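Local coordinates for putative uncharacterized protein pf13_0012 (Plasmodium falciparum, PDB 2VWA), which is a malaria sporozoite membrane protein, essential for liver-stage development, whose soluble domain binds the phospholipid phosphatidylethanolamine, at residues N52-M57 with A80-K85; L33-H38 with Y86-V91; K8-N13 with Y56-V61. All blocks are in the same frame, centred on the assembly; numbering follows the deposited sequence.

Contact 1 (N52-M57 with A80-K85); sequences NNMEYM and AVMDLK. With PTY (phosphatidylethanolamine), chain G.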
loop_
_atom_site.group_PDB
_atom_site.type_symbol
_atom_site.label_atom_id
_atom_site.label_comp_id
_atom_site.label_asym_id
_atom_site.label_seq_id
_atom_site.Cartn_x
_atom_site.Cartn_y
_atom_site.Cartn_z
ATOM N N ASN A 52 -3.821 -9.830 3.529
ATOM C CA ASN A 52 -4.601 -9.079 4.478
ATOM C C ASN A 52 -3.707 -8.545 5.592
ATOM O O ASN A 52 -4.177 -8.231 6.675
ATOM C CB ASN A 52 -5.752 -9.931 5.028
ATOM C CG ASN A 52 -6.825 -10.203 3.977
ATOM O OD1 ASN A 52 -7.352 -9.277 3.353
ATOM N ND2 ASN A 52 -7.145 -11.477 3.768
ATOM N N ASN A 53 -2.416 -8.445 5.333
ATOM C CA ASN A 53 -1.523 -7.971 6.351
ATOM C C ASN A 53 -1.465 -6.438 6.418
ATOM O O ASN A 53 -0.855 -5.797 5.566
ATOM C CB ASN A 53 -0.130 -8.567 6.183
ATOM C CG ASN A 53 0.757 -8.212 7.318
ATOM O OD1 ASN A 53 1.007 -7.049 7.566
ATOM N ND2 ASN A 53 1.219 -9.204 8.042
HETATM N N MSE A 54 -2.107 -5.888 7.448
HETATM C CA MSE A 54 -2.276 -4.441 7.633
HETATM C C MSE A 54 -0.953 -3.683 7.771
HETATM O O MSE A 54 -0.741 -2.659 7.116
HETATM C CB MSE A 54 -3.143 -4.177 8.860
HETATM C CG MSE A 54 -4.511 -4.782 8.726
HETATM SE SE MSE A 54 -5.576 -3.780 7.400
HETATM C CE MSE A 54 -6.963 -3.122 8.643
ATOM N N GLU A 55 -0.075 -4.206 8.620
ATOM C CA GLU A 55 1.237 -3.626 8.840
ATOM C C GLU A 55 2.045 -3.523 7.527
ATOM O O GLU A 55 2.734 -2.522 7.276
ATOM C CB GLU A 55 1.943 -4.452 9.900
ATOM C CG GLU A 55 3.356 -4.035 10.221
ATOM C CD GLU A 55 4.013 -5.001 11.226
ATOM O OE1 GLU A 55 3.873 -4.740 12.451
ATOM O OE2 GLU A 55 4.648 -6.003 10.778
ATOM N N TYR A 56 1.920 -4.550 6.684
ATOM C CA TYR A 56 2.485 -4.567 5.364
ATOM C C TYR A 56 1.970 -3.435 4.468
ATOM O O TYR A 56 2.749 -2.774 3.768
ATOM C CB TYR A 56 2.201 -5.921 4.749
ATOM C CG TYR A 56 2.547 -6.069 3.299
ATOM C CD1 TYR A 56 3.825 -5.757 2.825
ATOM C CD2 TYR A 56 1.598 -6.558 2.403
ATOM C CE1 TYR A 56 4.143 -5.912 1.485
ATOM C CE2 TYR A 56 1.903 -6.726 1.066
ATOM C CZ TYR A 56 3.170 -6.405 0.615
ATOM O OH TYR A 56 3.460 -6.578 -0.713
HETATM N N MSE A 57 0.669 -3.182 4.483
HETATM C CA MSE A 57 0.174 -2.091 3.665
HETATM C C MSE A 57 0.525 -0.720 4.214
HETATM O O MSE A 57 0.842 0.169 3.440
HETATM C CB MSE A 57 -1.299 -2.223 3.356
HETATM C CG MSE A 57 -1.931 -3.368 4.013
HETATM SE SE MSE A 57 -3.058 -4.214 2.690
HETATM C CE MSE A 57 -2.795 -6.095 3.155
ATOM N N ALA A 80 -6.030 5.148 2.575
ATOM C CA ALA A 80 -5.203 4.607 1.514
ATOM C C ALA A 80 -4.831 3.128 1.756
ATOM O O ALA A 80 -4.789 2.334 0.810
ATOM C CB ALA A 80 -3.963 5.473 1.303
ATOM N N VAL A 81 -4.567 2.792 3.019
ATOM C CA VAL A 81 -4.309 1.437 3.501
ATOM C C VAL A 81 -5.494 0.536 3.240
ATOM O O VAL A 81 -5.352 -0.528 2.650
ATOM C CB VAL A 81 -4.033 1.434 5.022
ATOM C CG1 VAL A 81 -4.077 -0.019 5.613
ATOM C CG2 VAL A 81 -2.700 2.121 5.328
HETATM N N MSE A 82 -6.676 0.973 3.647
HETATM C CA MSE A 82 -7.900 0.234 3.316
HETATM C C MSE A 82 -8.023 -0.027 1.800
HETATM O O MSE A 82 -8.423 -1.115 1.376
HETATM C CB MSE A 82 -9.138 0.957 3.864
HETATM C CG MSE A 82 -9.276 0.891 5.387
HETATM SE SE MSE A 82 -9.063 -0.977 6.055
HETATM C CE MSE A 82 -10.591 -1.804 5.080
ATOM N N ASP A 83 -7.653 0.968 0.998
ATOM C CA ASP A 83 -7.747 0.859 -0.439
ATOM C C ASP A 83 -6.767 -0.182 -0.968
ATOM O O ASP A 83 -7.120 -1.026 -1.757
ATOM C CB ASP A 83 -7.520 2.228 -1.082
ATOM C CG ASP A 83 -7.794 2.228 -2.571
ATOM O OD1 ASP A 83 -7.062 1.545 -3.337
ATOM O OD2 ASP A 83 -8.750 2.920 -2.996
ATOM N N LEU A 84 -5.532 -0.121 -0.509
ATOM C CA LEU A 84 -4.535 -1.137 -0.859
ATOM C C LEU A 84 -4.952 -2.547 -0.478
ATOM O O LEU A 84 -4.706 -3.476 -1.228
ATOM C CB LEU A 84 -3.168 -0.796 -0.248
ATOM C CG LEU A 84 -2.221 -0.056 -1.192
ATOM C CD1 LEU A 84 -2.914 0.980 -2.046
ATOM C CD2 LEU A 84 -1.097 0.552 -0.400
ATOM N N LYS A 85 -5.606 -2.703 0.660
ATOM C CA LYS A 85 -6.191 -3.985 1.030
ATOM C C LYS A 85 -7.166 -4.522 -0.007
ATOM O O LYS A 85 -7.040 -5.664 -0.441
ATOM C CB LYS A 85 -6.877 -3.898 2.389
ATOM C CG LYS A 85 -7.393 -5.243 2.913
ATOM C CD LYS A 85 -7.896 -5.095 4.312
ATOM C CE LYS A 85 -8.719 -6.295 4.708
ATOM N NZ LYS A 85 -9.625 -5.936 5.834
HETATM C C1 PTY G . -3.050 -6.241 -14.635
HETATM C C2 PTY G . 0.303 -11.450 -15.126
HETATM C C3 PTY G . 0.724 -10.793 -13.813
HETATM O O4 PTY G . -3.918 -5.145 -14.352
HETATM C C5 PTY G . -2.478 -8.548 -13.901
HETATM C C6 PTY G . -3.051 -7.204 -13.453
HETATM O O7 PTY G . -4.387 -7.367 -12.962
HETATM C C8 PTY G . -4.506 -7.420 -11.502
HETATM O O10 PTY G . -3.738 -8.116 -10.855
HETATM C C11 PTY G . -5.582 -6.634 -10.781
HETATM C C12 PTY G . -6.959 -7.030 -11.314
HETATM C C13 PTY G . -8.100 -6.665 -10.367
HETATM C C14 PTY G . -8.433 -5.177 -10.397
HETATM C C15 PTY G . -9.684 -4.880 -11.223
HETATM C C16 PTY G . -9.755 -3.407 -11.621
HETATM C C17 PTY G . -10.445 -2.592 -10.529
HETATM C C18 PTY G . -10.489 -1.104 -10.857
HETATM C C19 PTY G . -11.548 -0.402 -10.014
HETATM C C20 PTY G . -10.911 0.516 -8.972
HETATM C C21 PTY G . -11.085 -0.009 -7.551
HETATM C C22 PTY G . -12.451 0.359 -6.975
HETATM C C23 PTY G . -12.362 1.440 -5.901
HETATM C C24 PTY G . -12.422 0.855 -4.490
HETATM C C25 PTY G . -11.766 1.828 -3.516
HETATM C C26 PTY G . -11.479 1.213 -2.150
HETATM C C27 PTY G . -11.171 2.335 -1.170
HETATM C C28 PTY G . -11.492 1.985 0.277
HETATM C C29 PTY G . -10.874 3.025 1.191
HETATM C C30 PTY G . -5.069 -4.858 -15.200
HETATM C C31 PTY G . -6.315 -5.717 -15.129
HETATM O O30 PTY G . -5.007 -3.911 -15.966
HETATM C C32 PTY G . -7.468 -4.952 -14.485
HETATM C C33 PTY G . -8.803 -5.622 -14.802
HETATM C C34 PTY G . -9.853 -4.607 -15.254
HETATM C C35 PTY G . -11.257 -5.208 -15.172
HETATM C C36 PTY G . -12.053 -4.912 -16.442
HETATM C C37 PTY G . -13.164 -3.902 -16.181
HETATM C C38 PTY G . -13.422 -3.041 -17.414
HETATM C C39 PTY G . -12.998 -1.590 -17.190
HETATM C C40 PTY G . -14.194 -0.637 -17.260
HETATM C C41 PTY G . -13.910 0.673 -16.527
HETATM C C42 PTY G . -14.814 0.841 -15.307
HETATM C C43 PTY G . -15.074 2.316 -15.008
HETATM C C44 PTY G . -14.877 2.623 -13.536
HETATM P P1 PTY G . 0.171 -8.182 -14.024
HETATM O O11 PTY G . 1.172 -9.454 -14.051
HETATM O O12 PTY G . 0.772 -7.137 -13.111
HETATM O O13 PTY G . -0.146 -7.805 -15.455
HETATM O O14 PTY G . -1.182 -8.746 -13.328
HETATM N N1 PTY G . 1.257 -12.485 -15.472
#
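The selenium of Met-57 lies against the backbone of Lys-85, 3.6 Å from that residue's CA, and Lys-85 CB touches the same selenium. Closer to the main chain, Met-57 CB meets Val-81 CG1 and Leu-84 CB, so one bent selenomethionine spans a full turn of helix 74-99. Lys-85 has CG anti to its backbone N (chi1 -174°) and runs on extended, its methylenes passing Met-54 SE and Asn-52 OD1. Met-54 SE comes within 4.1 Å of Lys-85 CD, and Asn-52 OD1 within 3.5 Å of Lys-85 CE; both side chains pass the lysine at a slant. Asn-52 OD1 has its hydrogen-bond partner elsewhere, in Gln-89. Beyond Val-81, Met-54 CE lies 4.0 Å from Met-82 SE. Asn-53 caps the first turn of helix 54-67: its OD1 accepts from Tyr-56 N at 2.8 Å, with an N-H...O angle of 161°. On another side of helix 74-99, Met-82 CB and the Asp-83 carboxylate lie against the far end of a lipid acyl chain, and Asp-83 also forms a salt bridge with Arg-32. This is apolar helix-helix packing in an all-helical domain, made by an N-capped helix start against one of the two helices that line the phosphatidylethanolamine pocket.

Contact 2 (L33-H38 with Y86-V91); sequences LSIQKH and YHLQKV. With PTY (phosphatidylethanolamine), chain G.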
loop_
_atom_site.group_PDB
_atom_site.type_symbol
_atom_site.label_atom_id
_atom_site.label_comp_id
_atom_site.label_asym_id
_atom_site.label_seq_id
_atom_site.Cartn_x
_atom_site.Cartn_y
_atom_site.Cartn_z
ATOM N N LEU A 33 -0.314 0.153 -7.945
ATOM C CA LEU A 33 0.546 -0.606 -8.863
ATOM C C LEU A 33 1.843 -0.976 -8.185
ATOM O O LEU A 33 2.428 -2.003 -8.465
ATOM C CB LEU A 33 0.816 0.152 -10.172
ATOM C CG LEU A 33 -0.459 0.348 -11.015
ATOM C CD1 LEU A 33 -0.263 1.473 -12.030
ATOM C CD2 LEU A 33 -0.908 -0.960 -11.710
ATOM N N SER A 34 2.285 -0.153 -7.263
ATOM C CA SER A 34 3.585 -0.379 -6.685
ATOM C C SER A 34 3.602 -1.584 -5.736
ATOM O O SER A 34 4.545 -2.362 -5.715
ATOM C CB SER A 34 4.086 0.913 -6.045
ATOM O OG SER A 34 5.108 0.663 -5.102
ATOM N N ILE A 35 2.546 -1.752 -4.965
ATOM C CA ILE A 35 2.490 -2.837 -4.021
ATOM C C ILE A 35 2.039 -4.093 -4.778
ATOM O O ILE A 35 2.325 -5.213 -4.376
ATOM C CB ILE A 35 1.553 -2.489 -2.799
ATOM C CG1 ILE A 35 1.889 -3.354 -1.588
ATOM C CG2 ILE A 35 0.053 -2.586 -3.158
ATOM C CD1 ILE A 35 1.024 -3.024 -0.353
ATOM N N GLN A 36 1.312 -3.890 -5.871
ATOM C CA GLN A 36 0.954 -4.984 -6.751
ATOM C C GLN A 36 2.230 -5.662 -7.258
ATOM O O GLN A 36 2.386 -6.880 -7.137
ATOM C CB GLN A 36 0.127 -4.469 -7.915
ATOM C CG GLN A 36 -0.144 -5.545 -8.936
ATOM C CD GLN A 36 -1.201 -5.172 -9.924
ATOM O OE1 GLN A 36 -2.053 -4.294 -9.689
ATOM N NE2 GLN A 36 -1.173 -5.855 -11.045
ATOM N N LYS A 37 3.147 -4.872 -7.823
ATOM C CA LYS A 37 4.445 -5.421 -8.238
ATOM C C LYS A 37 5.221 -6.093 -7.119
ATOM O O LYS A 37 5.819 -7.139 -7.349
ATOM C CB LYS A 37 5.335 -4.375 -8.883
ATOM C CG LYS A 37 4.946 -4.079 -10.293
ATOM C CD LYS A 37 5.286 -2.624 -10.571
ATOM C CE LYS A 37 4.931 -2.237 -11.989
ATOM N NZ LYS A 37 5.901 -1.190 -12.422
ATOM N N HIS A 38 5.236 -5.497 -5.930
ATOM C CA HIS A 38 5.885 -6.152 -4.803
ATOM C C HIS A 38 5.193 -7.471 -4.451
ATOM O O HIS A 38 5.849 -8.475 -4.225
ATOM C CB HIS A 38 5.961 -5.242 -3.588
ATOM C CG HIS A 38 6.818 -5.789 -2.488
ATOM N ND1 HIS A 38 6.306 -6.528 -1.440
ATOM C CD2 HIS A 38 8.157 -5.715 -2.280
ATOM C CE1 HIS A 38 7.293 -6.877 -0.630
ATOM N NE2 HIS A 38 8.424 -6.390 -1.112
ATOM N N TYR A 86 -8.118 -3.705 -0.417
ATOM C CA TYR A 86 -9.102 -4.118 -1.351
ATOM C C TYR A 86 -8.405 -4.521 -2.672
ATOM O O TYR A 86 -8.729 -5.574 -3.267
ATOM C CB TYR A 86 -10.153 -3.002 -1.560
ATOM C CG TYR A 86 -11.382 -3.417 -2.368
ATOM C CD1 TYR A 86 -11.793 -2.690 -3.493
ATOM C CD2 TYR A 86 -12.122 -4.561 -2.019
ATOM C CE1 TYR A 86 -12.936 -3.073 -4.242
ATOM C CE2 TYR A 86 -13.259 -4.960 -2.742
ATOM C CZ TYR A 86 -13.655 -4.221 -3.858
ATOM O OH TYR A 86 -14.769 -4.650 -4.572
ATOM N N HIS A 87 -7.450 -3.702 -3.105
ATOM C CA HIS A 87 -6.742 -3.945 -4.315
ATOM C C HIS A 87 -5.974 -5.275 -4.224
ATOM O O HIS A 87 -6.100 -6.121 -5.107
ATOM C CB HIS A 87 -5.793 -2.775 -4.608
ATOM C CG HIS A 87 -5.035 -2.918 -5.890
ATOM N ND1 HIS A 87 -5.629 -2.775 -7.128
ATOM C CD2 HIS A 87 -3.728 -3.188 -6.129
ATOM C CE1 HIS A 87 -4.723 -2.941 -8.073
ATOM N NE2 HIS A 87 -3.559 -3.191 -7.496
ATOM N N LEU A 88 -5.212 -5.479 -3.153
ATOM C CA LEU A 88 -4.454 -6.734 -3.027
ATOM C C LEU A 88 -5.315 -7.989 -3.094
ATOM O O LEU A 88 -4.884 -9.005 -3.641
ATOM C CB LEU A 88 -3.589 -6.760 -1.762
ATOM C CG LEU A 88 -2.084 -6.548 -1.917
ATOM C CD1 LEU A 88 -1.620 -6.026 -3.292
ATOM C CD2 LEU A 88 -1.587 -5.679 -0.822
ATOM N N GLN A 89 -6.531 -7.912 -2.561
ATOM C CA GLN A 89 -7.432 -9.043 -2.561
ATOM C C GLN A 89 -7.766 -9.452 -3.955
ATOM O O GLN A 89 -7.819 -10.644 -4.277
ATOM C CB GLN A 89 -8.696 -8.713 -1.776
ATOM C CG GLN A 89 -8.459 -8.795 -0.272
ATOM C CD GLN A 89 -9.615 -8.261 0.530
ATOM O OE1 GLN A 89 -10.600 -7.787 -0.028
ATOM N NE2 GLN A 89 -9.507 -8.349 1.868
ATOM N N LYS A 90 -7.951 -8.446 -4.794
ATOM C CA LYS A 90 -8.213 -8.656 -6.208
ATOM C C LYS A 90 -6.980 -9.133 -7.019
ATOM O O LYS A 90 -7.087 -9.968 -7.925
ATOM C CB LYS A 90 -8.755 -7.372 -6.800
ATOM C CG LYS A 90 -10.094 -6.956 -6.252
ATOM C CD LYS A 90 -10.759 -6.123 -7.314
ATOM C CE LYS A 90 -11.605 -5.038 -6.755
ATOM N NZ LYS A 90 -10.756 -3.909 -6.295
ATOM N N VAL A 91 -5.814 -8.596 -6.692
ATOM C CA VAL A 91 -4.599 -9.089 -7.301
ATOM C C VAL A 91 -4.461 -10.590 -6.967
ATOM O O VAL A 91 -4.236 -11.405 -7.848
ATOM C CB VAL A 91 -3.359 -8.258 -6.846
ATOM C CG1 VAL A 91 -2.051 -8.930 -7.294
ATOM C CG2 VAL A 91 -3.451 -6.790 -7.358
HETATM C C1 PTY G . -3.050 -6.241 -14.635
HETATM C C2 PTY G . 0.303 -11.450 -15.126
HETATM C C3 PTY G . 0.724 -10.793 -13.813
HETATM O O4 PTY G . -3.918 -5.145 -14.352
HETATM C C5 PTY G . -2.478 -8.548 -13.901
HETATM C C6 PTY G . -3.051 -7.204 -13.453
HETATM O O7 PTY G . -4.387 -7.367 -12.962
HETATM C C8 PTY G . -4.506 -7.420 -11.502
HETATM O O10 PTY G . -3.738 -8.116 -10.855
HETATM C C11 PTY G . -5.582 -6.634 -10.781
HETATM C C12 PTY G . -6.959 -7.030 -11.314
HETATM C C13 PTY G . -8.100 -6.665 -10.367
HETATM C C14 PTY G . -8.433 -5.177 -10.397
HETATM C C15 PTY G . -9.684 -4.880 -11.223
HETATM C C16 PTY G . -9.755 -3.407 -11.621
HETATM C C17 PTY G . -10.445 -2.592 -10.529
HETATM C C18 PTY G . -10.489 -1.104 -10.857
HETATM C C19 PTY G . -11.548 -0.402 -10.014
HETATM C C20 PTY G . -10.911 0.516 -8.972
HETATM C C21 PTY G . -11.085 -0.009 -7.551
HETATM C C22 PTY G . -12.451 0.359 -6.975
HETATM C C23 PTY G . -12.362 1.440 -5.901
HETATM C C24 PTY G . -12.422 0.855 -4.490
HETATM C C25 PTY G . -11.766 1.828 -3.516
HETATM C C26 PTY G . -11.479 1.213 -2.150
HETATM C C27 PTY G . -11.171 2.335 -1.170
HETATM C C28 PTY G . -11.492 1.985 0.277
HETATM C C29 PTY G . -10.874 3.025 1.191
HETATM C C30 PTY G . -5.069 -4.858 -15.200
HETATM C C31 PTY G . -6.315 -5.717 -15.129
HETATM O O30 PTY G . -5.007 -3.911 -15.966
HETATM C C32 PTY G . -7.468 -4.952 -14.485
HETATM C C33 PTY G . -8.803 -5.622 -14.802
HETATM C C34 PTY G . -9.853 -4.607 -15.254
HETATM C C35 PTY G . -11.257 -5.208 -15.172
HETATM C C36 PTY G . -12.053 -4.912 -16.442
HETATM C C37 PTY G . -13.164 -3.902 -16.181
HETATM C C38 PTY G . -13.422 -3.041 -17.414
HETATM C C39 PTY G . -12.998 -1.590 -17.190
HETATM C C40 PTY G . -14.194 -0.637 -17.260
HETATM C C41 PTY G . -13.910 0.673 -16.527
HETATM C C42 PTY G . -14.814 0.841 -15.307
HETATM C C43 PTY G . -15.074 2.316 -15.008
HETATM C C44 PTY G . -14.877 2.623 -13.536
HETATM P P1 PTY G . 0.171 -8.182 -14.024
HETATM O O11 PTY G . 1.172 -9.454 -14.051
HETATM O O12 PTY G . 0.772 -7.137 -13.111
HETATM O O13 PTY G . -0.146 -7.805 -15.455
HETATM O O14 PTY G . -1.182 -8.746 -13.328
HETATM N N1 PTY G . 1.257 -12.485 -15.472
#
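His-87 NE2 donates to Gln-36 OE1 over 2.9 Å, the one hydrogen bond between segments 33-38 and 86-91. It is bent, with 138° at the hydrogen; the oxygen sits at the edge of the imidazole, close to its plane, while amide and ring planes are turned 38° apart. Gln-36 brings its amide there on an extended chain, CG anti to the backbone N. Val-91 CG2 packs 3.7 Å from Gln-36 OE1. At the other end of the amide, Gln-36 NE2 hydrogen-bonds to Glu-40 OE2 and makes a weak bond, 3.1 Å long, to O12 of the lipid phosphate. These bonds would favour this rotation of the amide, which leaves His-87 behind a residue that meets the phosphate, consistent with a second-shell role. Lys-90 CB and Tyr-86 CD1 line the path of an acyl chain. Deeper in, Ile-35 and Leu-88 cross at about a right angle, Ile-35 CD1 on Leu-88 CD2 at 3.8 Å. The axes of 33-38 and 86-91 run at 42° to each other, 10.2 Å apart at closest approach, with Tyr-56 and Phe-60 of helix 54-67 packed on Ile-35, and Phe-39 of helix 21-41 touching Leu-88 and Val-91.

Contact 3 (K8-N13 with Y56-V61); sequences KPIIEN and YMQKFV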
loop_
_atom_site.group_PDB
_atom_site.type_symbol
_atom_site.label_atom_id
_atom_site.label_comp_id
_atom_site.label_asym_id
_atom_site.label_seq_id
_atom_site.Cartn_x
_atom_site.Cartn_y
_atom_site.Cartn_z
ATOM N N LYS A 8 11.879 -0.382 8.225
ATOM C CA LYS A 8 11.518 0.799 9.005
ATOM C C LYS A 8 10.249 0.493 9.798
ATOM O O LYS A 8 9.293 -0.059 9.247
ATOM C CB LYS A 8 11.276 2.016 8.115
ATOM C CG LYS A 8 12.533 2.759 7.665
ATOM C CD LYS A 8 12.211 3.829 6.582
ATOM C CE LYS A 8 12.438 5.277 7.054
ATOM N NZ LYS A 8 11.451 5.788 8.057
ATOM N N PRO A 9 10.243 0.814 11.106
ATOM C CA PRO A 9 9.016 0.652 11.882
ATOM C C PRO A 9 7.967 1.665 11.434
ATOM O O PRO A 9 8.286 2.636 10.765
ATOM C CB PRO A 9 9.455 0.958 13.322
ATOM C CG PRO A 9 10.940 0.965 13.301
ATOM C CD PRO A 9 11.354 1.330 11.928
ATOM N N ILE A 10 6.723 1.420 11.814
ATOM C CA ILE A 10 5.616 2.300 11.503
ATOM C C ILE A 10 5.610 3.468 12.481
ATOM O O ILE A 10 5.798 3.270 13.697
ATOM C CB ILE A 10 4.293 1.523 11.571
ATOM C CG1 ILE A 10 4.163 0.628 10.339
ATOM C CG2 ILE A 10 3.092 2.463 11.687
ATOM C CD1 ILE A 10 3.086 -0.427 10.478
ATOM N N ILE A 11 5.406 4.676 11.947
ATOM C CA ILE A 11 5.321 5.896 12.766
ATOM C C ILE A 11 3.915 6.478 12.731
ATOM O O ILE A 11 3.183 6.280 11.775
ATOM C CB ILE A 11 6.408 6.940 12.385
ATOM C CG1 ILE A 11 6.187 7.508 10.983
ATOM C CG2 ILE A 11 7.796 6.300 12.417
ATOM C CD1 ILE A 11 7.219 8.588 10.572
ATOM N N GLU A 12 3.518 7.157 13.794
ATOM C CA GLU A 12 2.208 7.808 13.833
ATOM C C GLU A 12 2.240 8.983 12.824
ATOM O O GLU A 12 3.165 9.799 12.852
ATOM C CB GLU A 12 1.916 8.298 15.262
ATOM C CG GLU A 12 0.449 8.659 15.567
ATOM C CD GLU A 12 0.303 9.676 16.734
ATOM O OE1 GLU A 12 -0.776 9.712 17.384
ATOM O OE2 GLU A 12 1.260 10.459 17.002
ATOM N N ASN A 13 1.270 9.030 11.911
ATOM C CA ASN A 13 1.088 10.190 11.044
ATOM C C ASN A 13 0.441 11.246 11.905
ATOM O O ASN A 13 -0.640 11.015 12.453
ATOM C CB ASN A 13 0.179 9.864 9.849
ATOM C CG ASN A 13 0.203 10.956 8.756
ATOM O OD1 ASN A 13 0.087 12.148 9.042
ATOM N ND2 ASN A 13 0.350 10.536 7.501
ATOM N N TYR A 56 1.920 -4.550 6.684
ATOM C CA TYR A 56 2.485 -4.567 5.364
ATOM C C TYR A 56 1.970 -3.435 4.468
ATOM O O TYR A 56 2.749 -2.774 3.768
ATOM C CB TYR A 56 2.201 -5.921 4.749
ATOM C CG TYR A 56 2.547 -6.069 3.299
ATOM C CD1 TYR A 56 3.825 -5.757 2.825
ATOM C CD2 TYR A 56 1.598 -6.558 2.403
ATOM C CE1 TYR A 56 4.143 -5.912 1.485
ATOM C CE2 TYR A 56 1.903 -6.726 1.066
ATOM C CZ TYR A 56 3.170 -6.405 0.615
ATOM O OH TYR A 56 3.460 -6.578 -0.713
HETATM N N MSE A 57 0.669 -3.182 4.483
HETATM C CA MSE A 57 0.174 -2.091 3.665
HETATM C C MSE A 57 0.525 -0.720 4.214
HETATM O O MSE A 57 0.842 0.169 3.440
HETATM C CB MSE A 57 -1.299 -2.223 3.356
HETATM C CG MSE A 57 -1.931 -3.368 4.013
HETATM SE SE MSE A 57 -3.058 -4.214 2.690
HETATM C CE MSE A 57 -2.795 -6.095 3.155
ATOM N N GLN A 58 0.488 -0.577 5.536
ATOM C CA GLN A 58 0.913 0.640 6.209
ATOM C C GLN A 58 2.358 0.999 5.883
ATOM O O GLN A 58 2.645 2.119 5.485
ATOM C CB GLN A 58 0.761 0.507 7.714
ATOM C CG GLN A 58 -0.600 0.893 8.237
ATOM C CD GLN A 58 -0.522 1.590 9.592
ATOM O OE1 GLN A 58 -0.268 0.948 10.616
ATOM N NE2 GLN A 58 -0.739 2.915 9.606
ATOM N N LYS A 59 3.261 0.035 6.034
ATOM C CA LYS A 59 4.682 0.275 5.759
ATOM C C LYS A 59 4.855 0.766 4.345
ATOM O O LYS A 59 5.704 1.618 4.085
ATOM C CB LYS A 59 5.530 -0.967 5.993
ATOM C CG LYS A 59 5.715 -1.353 7.444
ATOM C CD LYS A 59 6.706 -2.488 7.492
ATOM C CE LYS A 59 6.680 -3.221 8.813
ATOM N NZ LYS A 59 7.456 -2.490 9.833
ATOM N N PHE A 60 4.017 0.254 3.455
ATOM C CA PHE A 60 4.020 0.659 2.048
ATOM C C PHE A 60 3.518 2.082 1.800
ATOM O O PHE A 60 4.098 2.819 1.006
ATOM C CB PHE A 60 3.215 -0.320 1.190
ATOM C CG PHE A 60 3.980 -0.827 0.043
ATOM C CD1 PHE A 60 4.048 -0.095 -1.136
ATOM C CD2 PHE A 60 4.705 -2.009 0.152
ATOM C CE1 PHE A 60 4.813 -0.558 -2.206
ATOM C CE2 PHE A 60 5.471 -2.466 -0.918
ATOM C CZ PHE A 60 5.531 -1.739 -2.088
ATOM N N VAL A 61 2.443 2.452 2.480
ATOM C CA VAL A 61 1.869 3.775 2.329
ATOM C C VAL A 61 2.816 4.820 2.949
ATOM O O VAL A 61 2.964 5.926 2.423
ATOM C CB VAL A 61 0.412 3.856 2.932
ATOM C CG1 VAL A 61 -0.081 5.288 2.991
ATOM C CG2 VAL A 61 -0.565 2.994 2.119
#
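Ile-10, in an irregular extended strip of chain, comes nearest to helix 54-67 at Lys-59, their CA atoms 6.2 Å apart. CB of Ile-10 is directed toward the helix, and the side chain crosses both Gln-58 and Lys-59 at about a right angle. Ile-10 CG1 rests 3.8 Å from Lys-59 CG, whereas the CD1 methyl goes to Gln-58, 3.7 Å from its CB and 3.6 Å from its OE1. CG2 also borders that oxygen, so two branches of the isoleucine lie beside the glutamine's carbonyl end. The Lys-59 chain is extended as far as CE and then turns at its last torsion (chi4 -81°), which sets NZ beside the main chain of the strip. There NZ donates to Lys-8 O at 3.1 Å, the one hydrogen bond across this contact. The ammonium lies out of the carbonyl plane by 32°, with a C=O...N angle of 136°. NZ is also 4.1 Å from Pro-9 CA. Lys-8 turns its own ammonium away, into a salt bridge with Glu-66 further along the same helix. Beyond the two segments, Ile-10 leans on Glu-55 and Gln-62, and Asn-13 bonds to Glu-77 of helix 74-99. This is surface packing of the loop before helix 21-41 on the outer face of helix 54-67, away from the bound lipid, through Ile-10 and the Lys-59 to Lys-8 O bond, with the Lys-8/Glu-66 salt bridge beside them.

How the contacts relate
Contact 2 is wholly buried, contact 1 partly so, and contact 3 lies at the surface, on the opposite side of the chain's centre from contact 2. Helix 74-99 serves contacts 1 and 2, and helix 54-67 serves contacts 1 and 3, whose segments overlap at Tyr-56 and Met-57. The chemistry follows the position: apolar selenomethionine packing in contact 1, a buried side-chain hydrogen bond next to the lipid in contact 2, and a lysine bound to a backbone carbonyl in contact 3. Leu-84 joins the first two by packing on Ile-35, and it also meets Val-61. Only contacts 1 and 2 touch phosphatidylethanolamine, contact 1 at the acyl-chain end, contact 2 at the phosphate and the acyl chain.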